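Local coordinates for Myo-inositol 2-dehydrogenase (Lactobacillus plantarum WCFS1, PDB 3CEA), which probably catalyses the NAD-dependent oxidation of myo-inositol at its C2 hydroxyl, at residues 170-175 / 217-222; 158-164 / 241-247; 205-209 / 331-336. All coordinates share one frame; numbering follows the deposited sequence.

Contact 1 (170-175 / 217-222). With NAD (nicotinamide-adenine-dinucleotide), chain E.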
loop_
_atom_site.group_PDB
_atom_site.type_symbol
_atom_site.label_atom_id
_atom_site.label_comp_id
_atom_site.label_asym_id
_atom_site.label_seq_id
_atom_site.Cartn_x
_atom_site.Cartn_y
_atom_site.Cartn_z
ATOM N N PHE A 170 7.850 13.480 -26.798
ATOM C CA PHE A 170 6.845 14.540 -26.755
ATOM C C PHE A 170 7.302 15.782 -27.519
ATOM O O PHE A 170 6.514 16.384 -28.251
ATOM C CB PHE A 170 6.461 14.930 -25.322
ATOM C CG PHE A 170 5.770 16.266 -25.240
ATOM C CD1 PHE A 170 4.424 16.389 -25.573
ATOM C CD2 PHE A 170 6.478 17.410 -24.880
ATOM C CE1 PHE A 170 3.790 17.625 -25.529
ATOM C CE2 PHE A 170 5.850 18.648 -24.831
ATOM C CZ PHE A 170 4.504 18.755 -25.153
ATOM N N THR A 171 8.561 16.176 -27.323
ATOM C CA THR A 171 9.124 17.344 -28.001
ATOM C C THR A 171 9.013 17.177 -29.523
ATOM O O THR A 171 8.600 18.102 -30.224
ATOM C CB THR A 171 10.585 17.614 -27.560
ATOM O OG1 THR A 171 10.637 17.746 -26.133
ATOM C CG2 THR A 171 11.125 18.891 -28.188
ATOM N N LYS A 172 9.365 15.986 -30.010
ATOM C CA LYS A 172 9.175 15.591 -31.410
ATOM C C LYS A 172 7.719 15.781 -31.837
ATOM O O LYS A 172 7.438 16.381 -32.873
ATOM C CB LYS A 172 9.583 14.120 -31.584
ATOM C CG LYS A 172 9.344 13.517 -32.965
ATOM C CD LYS A 172 10.613 13.520 -33.802
ATOM C CE LYS A 172 10.593 12.406 -34.839
ATOM N NZ LYS A 172 9.733 12.724 -36.013
ATOM N N PHE A 173 6.807 15.271 -31.011
ATOM C CA PHE A 173 5.365 15.334 -31.237
ATOM C C PHE A 173 4.838 16.771 -31.250
ATOM O O PHE A 173 3.944 17.098 -32.033
ATOM C CB PHE A 173 4.658 14.481 -30.168
ATOM C CG PHE A 173 3.182 14.755 -30.016
ATOM C CD1 PHE A 173 2.260 14.220 -30.914
ATOM C CD2 PHE A 173 2.711 15.515 -28.945
ATOM C CE1 PHE A 173 0.894 14.461 -30.764
ATOM C CE2 PHE A 173 1.347 15.760 -28.785
ATOM C CZ PHE A 173 0.437 15.231 -29.695
ATOM N N ALA A 174 5.411 17.620 -30.397
ATOM C CA ALA A 174 4.934 18.992 -30.205
ATOM C C ALA A 174 5.659 20.044 -31.047
ATOM O O ALA A 174 5.162 21.159 -31.208
ATOM C CB ALA A 174 4.989 19.369 -28.728
ATOM N N THR A 175 6.834 19.702 -31.570
ATOM C CA THR A 175 7.565 20.615 -32.453
ATOM C C THR A 175 7.080 20.464 -33.897
ATOM O O THR A 175 6.994 21.447 -34.638
ATOM C CB THR A 175 9.098 20.414 -32.359
ATOM O OG1 THR A 175 9.506 20.486 -30.987
ATOM C CG2 THR A 175 9.846 21.482 -33.154
ATOM N N LEU A 217 11.066 23.963 -22.976
ATOM C CA LEU A 217 9.766 23.780 -23.620
ATOM C C LEU A 217 9.155 25.104 -24.070
ATOM O O LEU A 217 8.311 25.130 -24.967
ATOM C CB LEU A 217 8.802 23.020 -22.705
ATOM C CG LEU A 217 9.026 21.509 -22.567
ATOM C CD1 LEU A 217 8.144 20.936 -21.461
ATOM C CD2 LEU A 217 8.781 20.773 -23.885
ATOM N N ALA A 218 9.595 26.198 -23.448
ATOM C CA ALA A 218 9.183 27.547 -23.833
ATOM C C ALA A 218 9.613 27.882 -25.261
ATOM O O ALA A 218 8.932 28.639 -25.961
ATOM C CB ALA A 218 9.745 28.570 -22.857
ATOM N N ASP A 219 10.736 27.301 -25.685
ATOM C CA ASP A 219 11.305 27.535 -27.013
ATOM C C ASP A 219 10.405 27.022 -28.137
ATOM O O ASP A 219 10.507 27.481 -29.276
ATOM C CB ASP A 219 12.706 26.919 -27.119
ATOM C CG ASP A 219 13.674 27.457 -26.065
ATOM O OD1 ASP A 219 13.278 28.341 -25.268
ATOM O OD2 ASP A 219 14.837 26.993 -26.032
ATOM N N ILE A 220 9.534 26.065 -27.813
ATOM C CA ILE A 220 8.490 25.617 -28.741
ATOM C C ILE A 220 7.089 26.054 -28.285
ATOM O O ILE A 220 6.077 25.527 -28.761
ATOM C CB ILE A 220 8.538 24.083 -29.014
ATOM C CG1 ILE A 220 8.413 23.281 -27.713
ATOM C CG2 ILE A 220 9.806 23.715 -29.789
ATOM C CD1 ILE A 220 7.955 21.841 -27.909
ATOM N N GLY A 221 7.046 27.020 -27.368
ATOM C CA GLY A 221 5.792 27.600 -26.883
ATOM C C GLY A 221 4.951 26.674 -26.023
ATOM O O GLY A 221 3.725 26.807 -25.970
ATOM N N GLU A 222 5.612 25.744 -25.340
ATOM C CA GLU A 222 4.933 24.762 -24.497
ATOM C C GLU A 222 5.227 24.984 -23.012
ATOM O O GLU A 222 6.289 25.501 -22.650
ATOM C CB GLU A 222 5.338 23.343 -24.908
ATOM C CG GLU A 222 4.698 22.847 -26.203
ATOM C CD GLU A 222 3.336 22.188 -25.995
ATOM O OE1 GLU A 222 2.915 21.987 -24.830
ATOM O OE2 GLU A 222 2.684 21.861 -27.014
HETATM P PA NAD E . 2.891 10.997 -33.365
HETATM O O1A NAD E . 3.677 10.051 -32.541
HETATM O O2A NAD E . 3.665 12.215 -33.693
HETATM O O5B NAD E . 2.381 10.243 -34.692
HETATM C C5B NAD E . 1.793 10.964 -35.757
HETATM C C4B NAD E . 1.729 10.083 -37.003
HETATM O O4B NAD E . 0.886 10.666 -37.983
HETATM C C3B NAD E . 3.094 9.896 -37.644
HETATM O O3B NAD E . 3.249 8.527 -37.924
HETATM C C2B NAD E . 3.036 10.697 -38.930
HETATM O O2B NAD E . 3.748 10.084 -39.982
HETATM C C1B NAD E . 1.547 10.758 -39.232
HETATM N N9A NAD E . 1.182 12.009 -39.923
HETATM C C8A NAD E . 1.471 13.291 -39.524
HETATM N N7A NAD E . 0.955 14.156 -40.427
HETATM C C5A NAD E . 0.346 13.444 -41.401
HETATM C C6A NAD E . -0.331 13.827 -42.554
HETATM N N6A NAD E . -0.674 15.100 -42.718
HETATM N N1A NAD E . -0.864 12.855 -43.382
HETATM C C2A NAD E . -0.725 11.512 -43.066
HETATM N N3A NAD E . -0.049 11.139 -41.918
HETATM C C4A NAD E . 0.478 12.089 -41.098
HETATM O O3 NAD E . 1.531 11.407 -32.604
HETATM P PN NAD E . 0.770 10.390 -31.612
HETATM O O1N NAD E . 0.784 9.029 -32.200
HETATM O O2N NAD E . 1.298 10.631 -30.254
HETATM O O5D NAD E . -0.747 10.921 -31.593
HETATM C C5D NAD E . -1.481 11.219 -32.757
HETATM C C4D NAD E . -2.870 11.681 -32.327
HETATM O O4D NAD E . -3.360 10.849 -31.290
HETATM C C3D NAD E . -2.856 13.109 -31.803
HETATM O O3D NAD E . -3.882 13.839 -32.435
HETATM C C2D NAD E . -3.125 12.977 -30.316
HETATM O O2D NAD E . -3.959 14.003 -29.836
HETATM C C1D NAD E . -3.792 11.615 -30.179
HETATM N N1N NAD E . -3.437 10.956 -28.906
HETATM C C2N NAD E . -4.444 10.475 -28.107
HETATM C C3N NAD E . -4.147 9.848 -26.893
HETATM C C7N NAD E . -5.221 9.164 -26.095
HETATM O O7N NAD E . -4.994 8.943 -24.722
HETATM N N7N NAD E . -6.356 8.784 -26.688
HETATM C C4N NAD E . -2.818 9.716 -26.498
HETATM C C5N NAD E . -1.801 10.208 -27.313
HETATM C C6N NAD E . -2.125 10.828 -28.520
#
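Phe170 turns the rim of its ring, not a face, to the loop residues 217-222. Two partners sit at that rim near the ring plane: CD2 of Leu217, which lies 3.7 Å from CE2 of Phe170, and OE1 of Glu222, 3.6 Å from CZ of Phe170. The carboxylate of Glu222 stands almost upright against the ring, their planes 88° apart, and a bend at chi2 (-87°) lays it against the ring's rim. OE2 of Glu222 is hydrogen-bonded to Ser179 OG and lies 3.8 Å from CB of Ala174, the methyl that sits over one face of the Phe170 ring, toward its rim. The helix 167-176 belongs to the C-terminal domain of the GFO/IDH/MocA family, and its next phenylalanine, Phe173, lies beside the cofactor, CD1 3.4 Å from the bridging O3 of NAD. From the loop, Ile220 reaches the helix with CD1, 3.9 Å from CB of Ala174. Its CG2 branch meets OG1 of Thr175 at 3.5 Å, the two side chains crossing at about a right angle. That hydroxyl is turned beside its own backbone N (chi1 -53°) and bonds to the carbonyl O of Thr171 at 2.7 Å, from above the carbonyl plane.

Contact 2 (158-164 / 241-247)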
loop_
_atom_site.group_PDB
_atom_site.type_symbol
_atom_site.label_atom_id
_atom_site.label_comp_id
_atom_site.label_asym_id
_atom_site.label_seq_id
_atom_site.Cartn_x
_atom_site.Cartn_y
_atom_site.Cartn_z
ATOM N N GLY A 158 -7.880 15.365 -10.976
ATOM C CA GLY A 158 -7.326 14.595 -12.077
ATOM C C GLY A 158 -5.865 14.919 -12.294
ATOM O O GLY A 158 -5.496 16.085 -12.435
ATOM N N TYR A 159 -5.039 13.875 -12.301
ATOM C CA TYR A 159 -3.618 13.974 -12.610
ATOM C C TYR A 159 -3.334 13.228 -13.905
ATOM O O TYR A 159 -3.803 12.101 -14.096
ATOM C CB TYR A 159 -2.781 13.343 -11.494
ATOM C CG TYR A 159 -2.486 14.215 -10.290
ATOM C CD1 TYR A 159 -3.321 15.272 -9.931
ATOM C CD2 TYR A 159 -1.382 13.947 -9.482
ATOM C CE1 TYR A 159 -3.049 16.054 -8.815
ATOM C CE2 TYR A 159 -1.106 14.717 -8.362
ATOM C CZ TYR A 159 -1.941 15.771 -8.034
ATOM O OH TYR A 159 -1.667 16.540 -6.925
ATOM N N GLY A 160 -2.561 13.860 -14.785
ATOM C CA GLY A 160 -2.112 13.247 -16.029
ATOM C C GLY A 160 -0.691 13.683 -16.315
ATOM O O GLY A 160 -0.465 14.684 -16.999
ATOM N N ILE A 161 0.265 12.936 -15.772
ATOM C CA ILE A 161 1.681 13.298 -15.868
ATOM C C ILE A 161 2.505 12.201 -16.541
ATOM O O ILE A 161 2.516 11.051 -16.095
ATOM C CB ILE A 161 2.288 13.683 -14.478
ATOM C CG1 ILE A 161 1.535 14.861 -13.850
ATOM C CG2 ILE A 161 3.734 14.094 -14.607
ATOM C CD1 ILE A 161 0.457 14.463 -12.878
ATOM N N ASP A 162 3.171 12.576 -17.631
ATOM C CA ASP A 162 4.106 11.708 -18.348
ATOM C C ASP A 162 5.429 11.594 -17.583
ATOM O O ASP A 162 5.757 12.475 -16.785
ATOM C CB ASP A 162 4.379 12.264 -19.750
ATOM C CG ASP A 162 3.261 11.971 -20.739
ATOM O OD1 ASP A 162 2.281 11.282 -20.379
ATOM O OD2 ASP A 162 3.368 12.434 -21.896
ATOM N N PRO A 163 6.188 10.503 -17.815
ATOM C CA PRO A 163 7.522 10.378 -17.222
ATOM C C PRO A 163 8.601 11.140 -17.991
ATOM O O PRO A 163 8.417 11.445 -19.168
ATOM C CB PRO A 163 7.792 8.875 -17.290
ATOM C CG PRO A 163 7.022 8.412 -18.470
ATOM C CD PRO A 163 5.828 9.315 -18.614
ATOM N N ILE A 164 9.720 11.421 -17.320
ATOM C CA ILE A 164 10.857 12.149 -17.908
ATOM C C ILE A 164 11.420 11.472 -19.170
ATOM O O ILE A 164 11.957 12.144 -20.059
ATOM C CB ILE A 164 12.003 12.363 -16.870
ATOM C CG1 ILE A 164 11.494 13.137 -15.646
ATOM C CG2 ILE A 164 13.198 13.095 -17.502
ATOM C CD1 ILE A 164 12.429 13.092 -14.435
ATOM N N ILE A 241 -4.306 18.475 -13.182
ATOM C CA ILE A 241 -2.869 18.641 -13.339
ATOM C C ILE A 241 -2.341 17.842 -14.527
ATOM O O ILE A 241 -2.493 16.620 -14.595
ATOM C CB ILE A 241 -2.100 18.282 -12.048
ATOM C CG1 ILE A 241 -2.551 19.197 -10.904
ATOM C CG2 ILE A 241 -0.589 18.371 -12.277
ATOM C CD1 ILE A 241 -1.691 19.129 -9.685
ATOM N N GLY A 242 -1.744 18.558 -15.473
ATOM C CA GLY A 242 -1.068 17.949 -16.605
ATOM C C GLY A 242 0.415 18.212 -16.481
ATOM O O GLY A 242 0.832 19.349 -16.263
ATOM N N GLY A 243 1.211 17.155 -16.612
ATOM C CA GLY A 243 2.659 17.258 -16.488
ATOM C C GLY A 243 3.387 16.327 -17.432
ATOM O O GLY A 243 2.773 15.442 -18.039
ATOM N N ARG A 244 4.699 16.532 -17.550
ATOM C CA ARG A 244 5.534 15.783 -18.487
ATOM C C ARG A 244 6.908 15.425 -17.905
ATOM O O ARG A 244 7.817 15.054 -18.650
ATOM C CB ARG A 244 5.727 16.585 -19.784
ATOM C CG ARG A 244 4.465 17.238 -20.326
ATOM C CD ARG A 244 4.485 17.289 -21.832
ATOM N NE ARG A 244 3.179 17.643 -22.384
ATOM C CZ ARG A 244 2.216 16.771 -22.684
ATOM N NH1 ARG A 244 2.391 15.468 -22.487
ATOM N NH2 ARG A 244 1.069 17.208 -23.187
ATOM N N HIS A 245 7.057 15.520 -16.584
ATOM C CA HIS A 245 8.372 15.372 -15.960
ATOM C C HIS A 245 8.395 14.559 -14.656
ATOM O O HIS A 245 9.181 14.856 -13.750
ATOM C CB HIS A 245 8.988 16.754 -15.728
ATOM C CG HIS A 245 10.433 16.843 -16.108
ATOM N ND1 HIS A 245 11.455 16.638 -15.205
ATOM C CD2 HIS A 245 11.027 17.117 -17.293
ATOM C CE1 HIS A 245 12.617 16.785 -15.819
ATOM N NE2 HIS A 245 12.384 17.074 -17.087
ATOM N N ALA A 246 7.550 13.532 -14.563
ATOM C CA ALA A 246 7.587 12.616 -13.421
ATOM C C ALA A 246 8.777 11.662 -13.524
ATOM O O ALA A 246 9.127 11.206 -14.617
ATOM C CB ALA A 246 6.284 11.837 -13.302
ATOM N N ALA A 247 9.394 11.372 -12.380
ATOM C CA ALA A 247 10.542 10.471 -12.316
ATOM C C ALA A 247 10.140 8.996 -12.228
ATOM O O ALA A 247 10.821 8.136 -12.790
ATOM C CB ALA A 247 11.449 10.847 -11.155
HETATM O O HOH W 1 7.256 13.567 -20.811
#
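Ile241 and Tyr159 run side by side on neighbouring parallel strands of the mixed sheet in the GFO/IDH/MocA C-terminal domain, with CD1 of Ile241 3.5 Å from CE1 of Tyr159. This is the tightly packed end. Backbone bonds link Gly158, Gly160 and Asp162 to Ile241 and Gly243, and the strand axes are only 4° from parallel. Gly243 lies against Ile161, whose CG1 comes within 3.7 Å of its CA; a CB on Gly243 would clash there. The CG2 branch of Ile161, anti to the backbone N, reaches onward to CB of Ala246 at 3.6 Å. Tyr155 of the second subunit packs on both Tyr159 and Ile241.

At and beyond the corner that the chain turns at Arg244 lies the looser side, with the partly exposed Asp162, Ile164 and His245 and a bridging water. A beta bulge shifts the register by one, and Asp162 O takes its bond from Ala246 N rather than from His245, yet Ile164 N still bonds to Ala246 O. The water joins the two segments, donating to the carbonyl oxygens of both Pro163 and Arg244. NH1 of Arg244 meets OD2 of Asp162 in a 3.2 Å salt bridge, the oxygen at the guanidinium edge although the two planes are 59° apart; NH2 of Arg244 pairs with Asp185. Ile164 lies over the His245 ring, its CG1 3.8 Å from the centroid and 23° off the ring normal.

Contact 3 (205-209 / 331-336)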
loop_
_atom_site.group_PDB
_atom_site.type_symbol
_atom_site.label_atom_id
_atom_site.label_comp_id
_atom_site.label_asym_id
_atom_site.label_seq_id
_atom_site.Cartn_x
_atom_site.Cartn_y
_atom_site.Cartn_z
ATOM N N ALA A 205 -12.923 28.906 -14.633
ATOM C CA ALA A 205 -11.623 28.246 -14.651
ATOM C C ALA A 205 -10.487 29.171 -14.236
ATOM O O ALA A 205 -10.419 30.332 -14.654
ATOM C CB ALA A 205 -11.342 27.656 -16.026
ATOM N N TYR A 206 -9.604 28.632 -13.400
ATOM C CA TYR A 206 -8.363 29.286 -13.028
ATOM C C TYR A 206 -7.231 28.355 -13.405
ATOM O O TYR A 206 -7.152 27.233 -12.897
ATOM C CB TYR A 206 -8.334 29.576 -11.531
ATOM C CG TYR A 206 -7.073 30.258 -11.026
ATOM C CD1 TYR A 206 -6.575 31.407 -11.645
ATOM C CD2 TYR A 206 -6.396 29.768 -9.909
ATOM C CE1 TYR A 206 -5.423 32.035 -11.175
ATOM C CE2 TYR A 206 -5.256 30.396 -9.422
ATOM C CZ TYR A 206 -4.772 31.526 -10.061
ATOM O OH TYR A 206 -3.637 32.143 -9.587
ATOM N N GLY A 207 -6.371 28.815 -14.307
ATOM C CA GLY A 207 -5.248 28.016 -14.777
ATOM C C GLY A 207 -3.909 28.665 -14.495
ATOM O O GLY A 207 -3.773 29.885 -14.572
ATOM N N LEU A 208 -2.925 27.839 -14.151
ATOM C CA LEU A 208 -1.553 28.295 -13.943
ATOM C C LEU A 208 -0.586 27.332 -14.613
ATOM O O LEU A 208 -0.795 26.117 -14.591
ATOM C CB LEU A 208 -1.237 28.421 -12.449
ATOM C CG LEU A 208 -1.919 29.554 -11.675
ATOM C CD1 LEU A 208 -1.850 29.304 -10.176
ATOM C CD2 LEU A 208 -1.305 30.905 -12.022
ATOM N N THR A 209 0.463 27.880 -15.218
ATOM C CA THR A 209 1.438 27.073 -15.942
ATOM C C THR A 209 2.826 27.163 -15.328
ATOM O O THR A 209 3.136 28.116 -14.611
ATOM C CB THR A 209 1.517 27.460 -17.433
ATOM O OG1 THR A 209 1.735 28.870 -17.557
ATOM C CG2 THR A 209 0.235 27.068 -18.166
ATOM N N ALA A 331 -10.117 27.036 -22.239
ATOM C CA ALA A 331 -10.435 28.052 -21.238
ATOM C C ALA A 331 -9.411 28.058 -20.102
ATOM O O ALA A 331 -9.104 29.111 -19.548
ATOM C CB ALA A 331 -11.842 27.843 -20.692
ATOM N N CYS A 332 -8.887 26.882 -19.763
ATOM C CA CYS A 332 -7.857 26.758 -18.735
ATOM C C CYS A 332 -6.536 27.330 -19.233
ATOM O O CYS A 332 -5.813 27.985 -18.479
ATOM C CB CYS A 332 -7.670 25.298 -18.325
ATOM S SG CYS A 332 -9.121 24.520 -17.582
ATOM N N GLN A 333 -6.235 27.079 -20.508
ATOM C CA GLN A 333 -5.031 27.594 -21.153
ATOM C C GLN A 333 -5.083 29.113 -21.275
ATOM O O GLN A 333 -4.078 29.789 -21.056
ATOM C CB GLN A 333 -4.836 26.950 -22.530
ATOM C CG GLN A 333 -3.478 27.227 -23.169
ATOM C CD GLN A 333 -2.321 26.610 -22.394
ATOM O OE1 GLN A 333 -2.261 25.394 -22.200
ATOM N NE2 GLN A 333 -1.389 27.453 -21.953
ATOM N N GLN A 334 -6.258 29.636 -21.621
ATOM C CA GLN A 334 -6.476 31.073 -21.724
ATOM C C GLN A 334 -6.304 31.752 -20.369
ATOM O O GLN A 334 -5.672 32.802 -20.280
ATOM C CB GLN A 334 -7.868 31.368 -22.286
ATOM C CG GLN A 334 -8.096 32.833 -22.659
ATOM C CD GLN A 334 -9.552 33.149 -22.961
ATOM O OE1 GLN A 334 -10.389 32.251 -23.067
ATOM N NE2 GLN A 334 -9.859 34.435 -23.103
ATOM N N SER A 335 -6.863 31.138 -19.326
ATOM C CA SER A 335 -6.775 31.647 -17.956
ATOM C C SER A 335 -5.330 31.848 -17.504
ATOM O O SER A 335 -5.006 32.843 -16.856
ATOM C CB SER A 335 -7.506 30.705 -16.994
ATOM O OG SER A 335 -7.400 31.154 -15.656
ATOM N N ALA A 336 -4.478 30.892 -17.863
ATOM C CA ALA A 336 -3.059 30.919 -17.533
ATOM C C ALA A 336 -2.304 31.983 -18.326
ATOM O O ALA A 336 -1.447 32.677 -17.778
ATOM C CB ALA A 336 -2.449 29.550 -17.767
#
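OG of Ser335 is held by two groups: it accepts the backbone N-H of Gly207 at 2.9 Å, with an angle of 156° at the hydrogen, and is hydrogen-bonded to the carbonyl O of Lys340 beyond the helix. Its chi1 of 178° carries the hydroxyl away from its own backbone N and out to the strand. A buried hydroxyl thereby ties three pieces of chain together: the helix, the strand and the segment that follows the helix. With an alanine here, the amide of Gly207 would probably lose its partner on the helix, and the carbonyl of Lys340 would lose its bond to the hydroxyl.

The approach is close because Gly207 has no side chain. A CB at that position would run into the carbonyl O of Cys332; without it, CA of Gly207 can sit 3.7 Å from that oxygen. The carbonyl O of the same glycine receives a CA-H...O contact from Ala336, whose CA lies 3.2 Å away.

Small apolar groups fill in along the strand. CB of Ala205 meets SG of Cys332 at 4.1 Å, while CG2 of Thr209 rests on CB of Ala336 at 3.7 Å. Phe183 of helix 182-198 touches Thr209, Cys332 and Gln333.

Tyr206 and Leu208 point away from the helix, and both pack on Gln229 of the second subunit, where Tyr206 OH also bonds to Gln204 of that chain. The axes of segments 205-209 and 331-336 approach to 5.9 Å and cross at -63°. A helix laid on one face of an open mixed sheet, with a subunit interface on the other, is the alpha/beta arrangement of the C-terminal domain in the GFO/IDH/MocA family.

Overall arrangement
The three contacts show how a helix beside the cofactor is joined to a sheet whose strands also meet another subunit. Contact 1 is the one that reaches NAD, through Phe173. Contact 2 adjoins it directly: CE1 of Phe170 lies 3.2 Å from NE of Arg244, within a cation-pi pair, and strand 153-163 leads into helix 167-176. The side chain of Asp162 is about 8 Å from NAD, whereas that of Gln333 in contact 3 is about 14 Å away. Contacts 2 and 3 share the mixed sheet, their centres about 17 Å apart, and both touch the second subunit. Contact 1 is nested along the chain within the loop that contact 2 closes.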